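Long-range contacts in petrobactin biosynthesis protein AsbB (PDB 3TO3), which catalyses the ATP-dependent condensation of spermidine with citryl-spermidine intermediates in the biosynthesis of petrobactin, a catecholate siderophore of Bacillus anthracis: residues S99-L104 and E124-I129; S166-I171 and G182-R187; W193-K198 and I269-S274; E465-F470 and D499-L504. One frame throughout, in Å; residues are numbered along the deposited sequence.

Interaction 1 of 4, residues S99-L104 and E124-I129; sequences SVAQFL and ELEQTI
Val100 and Ala101 meet Glu126, and Val100 and Leu104 meet Leu125, in a hairpin of two consecutive helices, 100-110 and 115-138. The two short helical segments run roughly antiparallel, at 150°, with their axes 10.8 Å apart, and the gap is filled by side chains without a direct hydrogen bond. Glu126 can be followed outward. Its CB lies well short of the other helix, and its CG, anti to the carbonyl carbon (chi1 -73°), is the first atom to touch, 3.9 Å from Val100 CG1. From there the extended chain carries the carboxylate past Val100, and OE2 ends 3.8 Å from Ala101 CB. That oxygen also forms a salt bridge with Lys359 of the second subunit, so the same carboxylate that touches Ala101 also bonds across the dimer interface. A water accepts a bond from Ala101 N; its modelled distance to Glu126 OE2 is too short to be relied on. Deeper in, Leu125 crosses both apolar partners at about a right angle and touches them with a single methyl: its CD1 lies 4.2 Å from Val100 CG2 and closer still to Leu104. Leu31 of helix 18-37 also packs on Val100, while Phe121 and Ile122, from an earlier part of helix 115-138, pack around Leu104. Ser99 sits at the N-cap of helix 100-110, where its OG accepts from Gln102 N at 3.1 Å. The tightest apolar touch of the pair is methyl to methyl, Leu104 CD1 to Leu125 CD1 at 3.6 Å.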
# COMPACT_ATOMS: atom_id res chain seq x y z
N SER B 99 -17.05 15.27 -7.30
CA SER B 99 -15.71 14.78 -7.04
C SER B 99 -15.24 15.26 -5.68
O SER B 99 -14.92 16.44 -5.52
CB SER B 99 -14.76 15.34 -8.11
OG SER B 99 -13.43 14.98 -7.79
N VAL B 100 -15.12 14.33 -4.74
CA VAL B 100 -14.67 14.69 -3.42
C VAL B 100 -13.22 15.22 -3.52
O VAL B 100 -12.85 16.18 -2.85
CB VAL B 100 -14.82 13.51 -2.41
CG1 VAL B 100 -13.78 12.45 -2.65
CG2 VAL B 100 -14.71 14.01 -1.01
N ALA B 101 -12.42 14.65 -4.42
CA ALA B 101 -11.06 15.15 -4.59
C ALA B 101 -11.04 16.62 -5.02
O ALA B 101 -10.25 17.42 -4.50
CB ALA B 101 -10.26 14.28 -5.59
N GLN B 102 -11.90 16.97 -5.98
CA GLN B 102 -11.97 18.34 -6.47
C GLN B 102 -12.43 19.32 -5.38
O GLN B 102 -11.84 20.41 -5.21
CB GLN B 102 -12.88 18.46 -7.72
CG GLN B 102 -12.73 19.77 -8.48
CD GLN B 102 -13.80 19.98 -9.55
OE1 GLN B 102 -14.58 19.07 -9.86
NE2 GLN B 102 -13.84 21.20 -10.12
N PHE B 103 -13.49 18.93 -4.66
CA PHE B 103 -13.96 19.74 -3.56
C PHE B 103 -12.76 20.02 -2.63
O PHE B 103 -12.43 21.16 -2.35
CB PHE B 103 -15.13 19.08 -2.81
CG PHE B 103 -15.49 19.77 -1.52
CD1 PHE B 103 -16.17 20.98 -1.53
CD2 PHE B 103 -15.10 19.24 -0.29
CE1 PHE B 103 -16.48 21.64 -0.34
CE2 PHE B 103 -15.39 19.91 0.90
CZ PHE B 103 -16.09 21.12 0.86
N LEU B 104 -12.08 18.97 -2.17
CA LEU B 104 -10.98 19.18 -1.23
C LEU B 104 -9.80 19.94 -1.85
O LEU B 104 -9.19 20.80 -1.21
CB LEU B 104 -10.53 17.87 -0.58
CG LEU B 104 -11.48 17.31 0.49
CD1 LEU B 104 -10.94 16.04 1.12
CD2 LEU B 104 -11.73 18.32 1.57
N GLU B 124 -8.67 7.96 1.30
CA GLU B 124 -9.52 7.27 2.25
C GLU B 124 -10.98 7.58 2.06
O GLU B 124 -11.84 6.71 2.28
CB GLU B 124 -9.12 7.64 3.69
CG GLU B 124 -7.90 6.92 4.10
CD GLU B 124 -7.34 7.46 5.39
OE1 GLU B 124 -8.16 7.69 6.32
OE2 GLU B 124 -6.08 7.64 5.46
N LEU B 125 -11.25 8.84 1.68
CA LEU B 125 -12.62 9.25 1.41
C LEU B 125 -13.18 8.51 0.19
O LEU B 125 -14.32 8.08 0.20
CB LEU B 125 -12.72 10.78 1.21
CG LEU B 125 -12.54 11.51 2.55
CD1 LEU B 125 -12.49 13.01 2.36
CD2 LEU B 125 -13.66 11.18 3.48
N GLU B 126 -12.36 8.38 -0.86
CA GLU B 126 -12.74 7.67 -2.06
C GLU B 126 -12.92 6.18 -1.79
O GLU B 126 -13.80 5.54 -2.34
CB GLU B 126 -11.69 7.87 -3.18
CG GLU B 126 -11.74 9.26 -3.76
CD GLU B 126 -10.61 9.53 -4.76
OE1 GLU B 126 -9.61 8.77 -4.79
OE2 GLU B 126 -10.72 10.53 -5.51
N GLN B 127 -12.06 5.62 -0.96
CA GLN B 127 -12.18 4.21 -0.64
C GLN B 127 -13.42 3.97 0.20
O GLN B 127 -14.04 2.93 0.08
CB GLN B 127 -10.92 3.68 0.05
CG GLN B 127 -9.78 3.50 -0.92
CD GLN B 127 -10.18 2.73 -2.15
OE1 GLN B 127 -10.62 1.58 -2.08
NE2 GLN B 127 -10.03 3.36 -3.29
N THR B 128 -13.79 4.95 1.03
CA THR B 128 -14.98 4.85 1.86
C THR B 128 -16.21 4.80 0.98
O THR B 128 -17.02 3.88 1.07
CB THR B 128 -15.07 6.01 2.91
OG1 THR B 128 -14.11 5.76 3.93
CG2 THR B 128 -16.45 6.07 3.56
N ILE B 129 -16.32 5.79 0.10
CA ILE B 129 -17.37 5.81 -0.89
C ILE B 129 -17.43 4.49 -1.65
O ILE B 129 -18.50 3.92 -1.86
CB ILE B 129 -17.14 6.98 -1.87
CG1 ILE B 129 -17.39 8.30 -1.15
CG2 ILE B 129 -18.05 6.91 -3.08
CD1 ILE B 129 -17.08 9.44 -1.97
O HOH W 1 -12.71 11.86 -5.98

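Interaction 2 of 4, residues S166-I171 and G182-R187; sequences SYKARI and GYEFMR
A buried salt-bridge network of Lys168, Arg170 and Glu184 lies close to the ATP pocket, joining the loop before helix 175-181 to the turn that follows it. Two cations approach one carboxylate tip to tip, each claiming a different oxygen. Lys168 NZ donates to Glu184 OE2 at 2.8 Å, meeting it on the anti side, 24° out of the carboxylate plane. Arg170 comes end-on with NH1 and NH2, both to Glu184 OE1. The NH1 bond, 3.0 Å to Glu184 OE1, uses the syn lone pair; NH2 reaches the same oxygen at 3.2 Å from above the carboxylate plane. OE1 stays in the guanidinium plane, but the two flat groups are turned 76° apart, so they do not form the flat, side-by-side pairing of two nitrogens with two oxygens. Lys168 CG lies 3.6 Å above one face of the Arg170 guanidinium, offset toward its rim. Asp132 gives Lys168 NZ a second negative partner, and the two carboxylates probably keep this buried lysine protonated; Asn178 OD1 takes a further bond from Arg170 NH1. The Arg170 NH1 atom also lies 3.6 Å from Gly182 CA, where no side chain intervenes. Arg170 NH2 is 3.7 Å from Tyr183 CD2, while the Tyr183 hydroxyl bonds to Leu157 O. Met284, part of the ATP-binding site, packs on both Arg170 and Tyr183, placing the network in a second shell around the nucleotide. Glu184 CB itself sits 4.1 Å above the centre of the Phe185 ring.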
# COMPACT_ATOMS: atom_id res chain seq x y z
N SER B 166 -14.47 9.55 6.46
CA SER B 166 -14.24 8.23 5.89
C SER B 166 -14.39 7.13 6.96
O SER B 166 -13.42 6.77 7.65
CB SER B 166 -12.84 8.20 5.27
OG SER B 166 -11.88 8.51 6.26
N TYR B 167 -15.57 6.50 6.97
CA TYR B 167 -15.94 5.50 7.95
C TYR B 167 -15.76 4.05 7.50
O TYR B 167 -15.95 3.12 8.27
CB TYR B 167 -17.43 5.72 8.32
CG TYR B 167 -18.37 5.93 7.12
CD1 TYR B 167 -18.90 4.84 6.42
CD2 TYR B 167 -18.70 7.20 6.66
CE1 TYR B 167 -19.74 5.01 5.33
CE2 TYR B 167 -19.55 7.38 5.56
CZ TYR B 167 -20.07 6.27 4.90
OH TYR B 167 -20.90 6.41 3.82
N LYS B 168 -15.58 3.91 6.19
CA LYS B 168 -15.25 2.69 5.44
C LYS B 168 -13.89 2.42 4.74
O LYS B 168 -13.86 1.60 3.82
CB LYS B 168 -16.45 2.16 4.65
CG LYS B 168 -16.77 0.71 5.01
CD LYS B 168 -18.16 0.34 4.53
CE LYS B 168 -19.15 0.35 5.68
NZ LYS B 168 -20.50 -0.02 5.23
N ALA B 169 -12.88 3.24 4.95
CA ALA B 169 -11.72 3.23 4.04
C ALA B 169 -11.17 1.85 3.72
O ALA B 169 -11.00 1.51 2.53
CB ALA B 169 -10.61 4.11 4.59
N ARG B 170 -10.91 1.07 4.76
CA ARG B 170 -10.33 -0.26 4.61
C ARG B 170 -9.13 -0.30 3.66
O ARG B 170 -9.11 -1.14 2.74
CB ARG B 170 -11.37 -1.27 4.15
CG ARG B 170 -12.30 -1.76 5.23
CD ARG B 170 -13.54 -2.44 4.67
NE ARG B 170 -14.61 -2.41 5.65
CZ ARG B 170 -15.80 -3.00 5.51
NH1 ARG B 170 -16.10 -3.67 4.40
NH2 ARG B 170 -16.70 -2.89 6.48
N ILE B 171 -8.16 0.59 3.84
CA ILE B 171 -6.95 0.59 2.98
C ILE B 171 -6.17 -0.74 3.14
O ILE B 171 -5.79 -1.16 4.25
CB ILE B 171 -6.04 1.81 3.27
CG1 ILE B 171 -6.88 3.09 3.48
CG2 ILE B 171 -4.93 2.00 2.16
CD1 ILE B 171 -7.67 3.55 2.29
N GLY B 182 -15.33 -8.37 4.72
CA GLY B 182 -16.09 -7.23 5.19
C GLY B 182 -17.24 -7.76 6.04
O GLY B 182 -17.90 -8.75 5.69
N TYR B 183 -17.46 -7.13 7.18
CA TYR B 183 -18.41 -7.64 8.14
C TYR B 183 -19.84 -7.63 7.59
O TYR B 183 -20.70 -8.37 8.07
CB TYR B 183 -18.30 -6.88 9.47
CG TYR B 183 -18.95 -5.50 9.52
CD1 TYR B 183 -20.34 -5.36 9.64
CD2 TYR B 183 -18.17 -4.33 9.50
CE1 TYR B 183 -20.94 -4.09 9.72
CE2 TYR B 183 -18.77 -3.06 9.57
CZ TYR B 183 -20.15 -2.94 9.68
OH TYR B 183 -20.73 -1.69 9.74
N GLU B 184 -20.11 -6.80 6.59
CA GLU B 184 -21.45 -6.74 5.99
C GLU B 184 -21.85 -8.07 5.34
O GLU B 184 -23.04 -8.39 5.22
CB GLU B 184 -21.57 -5.64 4.91
CG GLU B 184 -21.21 -4.23 5.37
CD GLU B 184 -19.79 -3.81 4.97
OE1 GLU B 184 -18.87 -4.67 5.01
OE2 GLU B 184 -19.61 -2.64 4.58
N PHE B 185 -20.84 -8.82 4.88
CA PHE B 185 -21.11 -10.00 4.07
C PHE B 185 -21.21 -11.31 4.85
O PHE B 185 -21.62 -12.33 4.29
CB PHE B 185 -20.16 -10.06 2.88
CG PHE B 185 -20.06 -8.75 2.18
CD1 PHE B 185 -18.94 -7.93 2.36
CD2 PHE B 185 -21.11 -8.28 1.40
CE1 PHE B 185 -18.86 -6.69 1.74
CE2 PHE B 185 -21.03 -7.05 0.78
CZ PHE B 185 -19.87 -6.26 0.95
N MSE B 186 -20.87 -11.25 6.13
CA MSE B 186 -21.12 -12.34 7.09
C MSE B 186 -20.58 -13.66 6.60
O MSE B 186 -21.25 -14.68 6.69
CB MSE B 186 -22.61 -12.51 7.34
CG MSE B 186 -23.23 -11.39 8.13
SE MSE B 186 -25.07 -11.84 8.58
CE MSE B 186 -25.88 -11.57 6.83
N ARG B 187 -19.39 -13.62 6.04
CA ARG B 187 -18.78 -14.82 5.49
C ARG B 187 -18.08 -15.57 6.61
O ARG B 187 -17.37 -14.96 7.40
CB ARG B 187 -17.78 -14.44 4.40
CG ARG B 187 -18.44 -14.07 3.08
CD ARG B 187 -18.77 -15.31 2.28
NE ARG B 187 -19.39 -14.97 1.01
CZ ARG B 187 -20.70 -14.81 0.84
NH1 ARG B 187 -21.53 -14.94 1.87
NH2 ARG B 187 -21.19 -14.51 -0.36

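Interaction 3 of 4, residues W193-K198 and I269-S274; sequences WIAAHK and IYLGES
Trp193 and Gly272 open an antiparallel pairing that is interrupted at once by a classic beta bulge, in which Leu271 and Gly272 both face Trp193. Trp193 N gives a short bond, 2.6 Å, to Gly272 O. Its carbonyl takes two donors: Leu271 N at 3.0 Å from Trp193 O, and Gly272 N more weakly. Beyond the bulge, Ala195 and Ile269 form a hydrogen-bonded pair, each N donating to the other's O at 2.8 Å. Between the bulge and that pair, Ile194 and Tyr270 form a non-hydrogen-bonded pair, but Ile194 CA approaches Ile269 O at 3.2 Å as a CA-H...O contact. At the bulge Leu271 points toward the other strand, and its CD1 packs 3.9 Å from Ala195 CB. Trp193 NE1 lies 3.8 Å from Ser274 CB, while Ser274 OG bonds to Leu191 N. Further out, strand 241-246 flanks 193-197 on its other side, and His8 of the second subunit meets Tyr270 edge-to-face. On the sheet face that carries Trp193, Ala195 and Ile269, helix 221-232 packs on the latter two. The polar bonding across the pair is thus all main chain, with Trp193 O shared at the bulge.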
# COMPACT_ATOMS: atom_id res chain seq x y z
N TRP B 193 -3.93 -21.21 12.79
CA TRP B 193 -3.12 -21.42 14.00
C TRP B 193 -1.66 -21.49 13.66
O TRP B 193 -1.26 -22.25 12.77
CB TRP B 193 -3.51 -22.74 14.69
CG TRP B 193 -4.73 -22.61 15.52
CD1 TRP B 193 -5.97 -23.04 15.20
CD2 TRP B 193 -4.85 -21.94 16.79
NE1 TRP B 193 -6.85 -22.70 16.19
CE2 TRP B 193 -6.19 -22.03 17.18
CE3 TRP B 193 -3.93 -21.31 17.64
CZ2 TRP B 193 -6.66 -21.50 18.39
CZ3 TRP B 193 -4.38 -20.79 18.82
CH2 TRP B 193 -5.74 -20.89 19.19
N ILE B 194 -0.84 -20.71 14.37
CA ILE B 194 0.61 -20.83 14.22
C ILE B 194 1.25 -21.12 15.58
O ILE B 194 0.73 -20.76 16.62
CB ILE B 194 1.29 -19.52 13.63
CG1 ILE B 194 1.26 -18.38 14.66
CG2 ILE B 194 0.68 -19.10 12.30
CD1 ILE B 194 2.01 -17.17 14.27
N ALA B 195 2.41 -21.76 15.55
CA ALA B 195 3.26 -21.82 16.70
C ALA B 195 4.26 -20.68 16.62
O ALA B 195 4.82 -20.40 15.56
CB ALA B 195 4.00 -23.15 16.76
N ALA B 196 4.49 -20.01 17.75
CA ALA B 196 5.43 -18.91 17.81
C ALA B 196 6.45 -19.19 18.89
O ALA B 196 6.06 -19.49 20.02
CB ALA B 196 4.69 -17.62 18.11
N HIS B 197 7.73 -19.08 18.57
CA HIS B 197 8.80 -19.35 19.52
C HIS B 197 8.91 -18.32 20.68
O HIS B 197 8.79 -17.09 20.49
CB HIS B 197 10.11 -19.48 18.78
CG HIS B 197 11.21 -20.10 19.59
ND1 HIS B 197 11.67 -19.55 20.77
CD2 HIS B 197 11.98 -21.20 19.37
CE1 HIS B 197 12.66 -20.29 21.24
NE2 HIS B 197 12.87 -21.30 20.41
N LYS B 198 9.11 -18.86 21.87
CA LYS B 198 9.00 -18.10 23.10
C LYS B 198 10.17 -17.14 23.26
O LYS B 198 10.21 -16.34 24.19
CB LYS B 198 8.93 -19.05 24.31
CG LYS B 198 7.64 -19.87 24.40
CD LYS B 198 7.56 -20.61 25.73
CE LYS B 198 6.56 -21.77 25.69
NZ LYS B 198 6.58 -22.62 26.95
N ILE B 269 5.77 -21.19 13.00
CA ILE B 269 5.49 -22.43 12.29
C ILE B 269 4.00 -22.52 12.05
O ILE B 269 3.19 -22.36 12.98
CB ILE B 269 5.92 -23.67 13.08
CG1 ILE B 269 7.40 -23.62 13.45
CG2 ILE B 269 5.60 -24.94 12.30
CD1 ILE B 269 7.85 -24.72 14.43
N TYR B 270 3.63 -22.77 10.80
CA TYR B 270 2.25 -22.89 10.42
C TYR B 270 1.71 -24.24 10.88
O TYR B 270 2.29 -25.27 10.58
CB TYR B 270 2.11 -22.73 8.90
CG TYR B 270 0.77 -23.17 8.37
CD1 TYR B 270 -0.34 -22.33 8.42
CD2 TYR B 270 0.59 -24.43 7.83
CE1 TYR B 270 -1.60 -22.77 7.96
CE2 TYR B 270 -0.65 -24.86 7.36
CZ TYR B 270 -1.74 -24.03 7.43
OH TYR B 270 -2.97 -24.48 6.97
N LEU B 271 0.59 -24.23 11.58
CA LEU B 271 -0.05 -25.46 12.04
C LEU B 271 -1.28 -25.83 11.17
O LEU B 271 -1.32 -26.91 10.58
CB LEU B 271 -0.39 -25.41 13.52
CG LEU B 271 0.87 -25.06 14.31
CD1 LEU B 271 0.56 -24.64 15.77
CD2 LEU B 271 1.82 -26.24 14.24
N GLY B 272 -2.28 -24.96 11.12
CA GLY B 272 -3.46 -25.22 10.30
C GLY B 272 -4.64 -24.32 10.63
O GLY B 272 -4.47 -23.24 11.18
N GLU B 273 -5.85 -24.79 10.34
CA GLU B 273 -7.04 -23.96 10.46
C GLU B 273 -7.85 -24.33 11.68
O GLU B 273 -7.79 -25.47 12.13
CB GLU B 273 -7.89 -24.10 9.19
CG GLU B 273 -7.05 -23.93 7.94
CD GLU B 273 -7.85 -23.92 6.66
OE1 GLU B 273 -8.02 -25.00 6.05
OE2 GLU B 273 -8.29 -22.83 6.25
N SER B 274 -8.56 -23.36 12.27
CA SER B 274 -9.40 -23.70 13.41
C SER B 274 -10.50 -24.68 13.01
O SER B 274 -10.89 -24.73 11.85
CB SER B 274 -10.00 -22.45 14.04
OG SER B 274 -10.60 -21.63 13.07

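Interaction 4 of 4, residues E465-F470 and D499-L504; sequences EFYRPF and DRIECL
The ring of Tyr467 lies over Ile501, with Ile501 CB 4.1 Å from the ring centroid and only 19° off its normal, a CH-pi contact. The opposite face is covered by Pro469 CD, 3.5 Å above the ring plane, so the aromatic group is sandwiched between Pro469 and Ile501. Its CG stands anti to the backbone N (chi1 -176°), on a CA-CB bond that is directed at the other segment. Asp499 O lies at the ring edge, 3.5 Å from Tyr467 CE1. Closer to the backbone, Tyr467 CB touches Leu504 CD1. The same leucine methyl also meets the next aromatic group, lying 3.7 Å from Phe470 CD2, while Phe470 CZ is 3.5 Å from Ile501 CD1. Phe470 therefore spans both aliphatic side chains, crossing each obliquely. At the other end of the strand, the extended Glu465 chain comes near Cys503. Strand 465-467 runs between strands 434-435 and 497-498, parallel to the latter, so this contact folds the helix after 497-498 back against the end of the central strand. Helix 554-560 packs on Phe470 and Ile501, and Arg556 makes a cation-pi contact with Phe470. The Arg500 and Arg468 charges are bound by Glu506 and Glu497. With no hydrogen bond between the two segments, the contact rests on CH-pi and apolar packing, so shape rather than directed polar bonds is likely to fix the fit.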
# COMPACT_ATOMS: atom_id res chain seq x y z
N GLU B 465 -8.90 5.36 30.53
CA GLU B 465 -8.14 6.33 31.29
C GLU B 465 -8.56 6.29 32.77
O GLU B 465 -9.69 5.91 33.09
CB GLU B 465 -8.33 7.73 30.72
CG GLU B 465 -7.76 7.87 29.32
CD GLU B 465 -7.79 9.30 28.76
OE1 GLU B 465 -8.31 10.22 29.43
OE2 GLU B 465 -7.27 9.50 27.65
N PHE B 466 -7.67 6.67 33.67
CA PHE B 466 -8.03 6.80 35.07
C PHE B 466 -7.27 7.93 35.76
O PHE B 466 -6.20 8.34 35.32
CB PHE B 466 -7.85 5.48 35.82
CG PHE B 466 -6.42 5.08 36.04
CD1 PHE B 466 -5.69 5.63 37.09
CD2 PHE B 466 -5.82 4.15 35.21
CE1 PHE B 466 -4.37 5.25 37.30
CE2 PHE B 466 -4.49 3.77 35.40
CZ PHE B 466 -3.77 4.32 36.45
N TYR B 467 -7.87 8.46 36.83
CA TYR B 467 -7.29 9.54 37.58
C TYR B 467 -6.97 9.00 38.96
O TYR B 467 -7.87 8.74 39.76
CB TYR B 467 -8.24 10.74 37.65
CG TYR B 467 -7.63 11.94 38.35
CD1 TYR B 467 -6.43 12.49 37.91
CD2 TYR B 467 -8.24 12.52 39.47
CE1 TYR B 467 -5.86 13.57 38.55
CE2 TYR B 467 -7.67 13.61 40.13
CZ TYR B 467 -6.48 14.13 39.66
OH TYR B 467 -5.90 15.21 40.31
N ARG B 468 -5.68 8.83 39.24
CA ARG B 468 -5.21 8.09 40.40
C ARG B 468 -5.78 8.58 41.73
O ARG B 468 -6.19 7.79 42.57
CB ARG B 468 -3.67 8.08 40.43
CG ARG B 468 -3.05 7.25 41.54
CD ARG B 468 -1.53 7.16 41.38
NE ARG B 468 -1.19 6.29 40.26
CZ ARG B 468 -0.80 5.02 40.38
NH1 ARG B 468 -0.68 4.48 41.59
NH2 ARG B 468 -0.53 4.30 39.30
N PRO B 469 -5.80 9.91 41.94
CA PRO B 469 -6.38 10.40 43.20
C PRO B 469 -7.84 10.00 43.43
O PRO B 469 -8.26 10.03 44.58
CB PRO B 469 -6.26 11.92 43.06
CG PRO B 469 -5.06 12.11 42.18
CD PRO B 469 -5.18 10.99 41.16
N PHE B 470 -8.59 9.63 42.39
CA PHE B 470 -9.97 9.22 42.60
C PHE B 470 -10.19 7.73 42.93
O PHE B 470 -11.30 7.32 43.27
CB PHE B 470 -10.85 9.59 41.39
CG PHE B 470 -11.39 11.00 41.42
CD1 PHE B 470 -10.75 11.99 42.16
CD2 PHE B 470 -12.54 11.32 40.72
CE1 PHE B 470 -11.25 13.27 42.20
CE2 PHE B 470 -13.06 12.59 40.77
CZ PHE B 470 -12.42 13.58 41.51
N ASP B 499 -2.76 12.77 34.58
CA ASP B 499 -2.38 13.58 35.73
C ASP B 499 -3.39 14.69 35.97
O ASP B 499 -3.34 15.35 37.00
CB ASP B 499 -0.99 14.19 35.52
CG ASP B 499 -0.99 15.35 34.54
OD1 ASP B 499 -2.03 15.56 33.87
OD2 ASP B 499 0.04 16.05 34.45
N ARG B 500 -4.28 14.89 35.00
CA ARG B 500 -5.27 15.96 35.09
C ARG B 500 -6.69 15.41 35.23
O ARG B 500 -7.10 14.48 34.53
CB ARG B 500 -5.15 16.96 33.93
CG ARG B 500 -5.03 16.32 32.55
CD ARG B 500 -4.54 17.30 31.46
NE ARG B 500 -5.55 18.27 31.02
CZ ARG B 500 -6.59 17.99 30.23
NH1 ARG B 500 -6.80 16.75 29.78
NH2 ARG B 500 -7.44 18.95 29.88
N ILE B 501 -7.42 16.00 36.16
CA ILE B 501 -8.78 15.58 36.45
C ILE B 501 -9.73 15.87 35.27
O ILE B 501 -10.80 15.24 35.14
CB ILE B 501 -9.26 16.26 37.73
CG1 ILE B 501 -10.62 15.74 38.17
CG2 ILE B 501 -9.27 17.78 37.57
CD1 ILE B 501 -10.92 16.12 39.60
N GLU B 502 -9.35 16.81 34.40
CA GLU B 502 -10.16 17.12 33.22
C GLU B 502 -10.27 15.94 32.27
O GLU B 502 -11.20 15.87 31.46
CB GLU B 502 -9.65 18.35 32.46
CG GLU B 502 -9.90 19.68 33.17
CD GLU B 502 -8.89 19.98 34.29
OE1 GLU B 502 -7.91 19.21 34.44
OE2 GLU B 502 -9.08 20.99 35.00
N CYS B 503 -9.32 15.00 32.36
CA CYS B 503 -9.38 13.77 31.58
C CYS B 503 -10.75 13.14 31.76
O CYS B 503 -11.37 12.66 30.82
CB CYS B 503 -8.27 12.76 32.00
SG CYS B 503 -8.69 11.39 33.22
N LEU B 504 -11.23 13.16 33.00
CA LEU B 504 -12.51 12.49 33.32
C LEU B 504 -13.72 13.24 32.75
O LEU B 504 -14.63 12.66 32.15
CB LEU B 504 -12.68 12.28 34.83
CG LEU B 504 -11.59 11.55 35.64
CD1 LEU B 504 -11.95 11.58 37.12
CD2 LEU B 504 -11.42 10.11 35.17

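From the N terminus the four contacts follow one another in series; none nests within or crosses another. Interaction 1 closes a loop of 19 residues within an early helical hairpin. Interaction 2 then closes a short loop built round helix 175-181, and the two touch directly: Thr128 OG1 of the first lies 3.0 Å from Ala169 N of the second. Interaction 3 spans 70 residues and joins two neighbouring strands of a three-stranded sheet, its centre about 27 Å from that of interaction 2. Interaction 4, much later, closes 28 residues in another part of the fold, on the far side of the chain's centre from interaction 2. Interactions 1 and 3 both reach the second subunit.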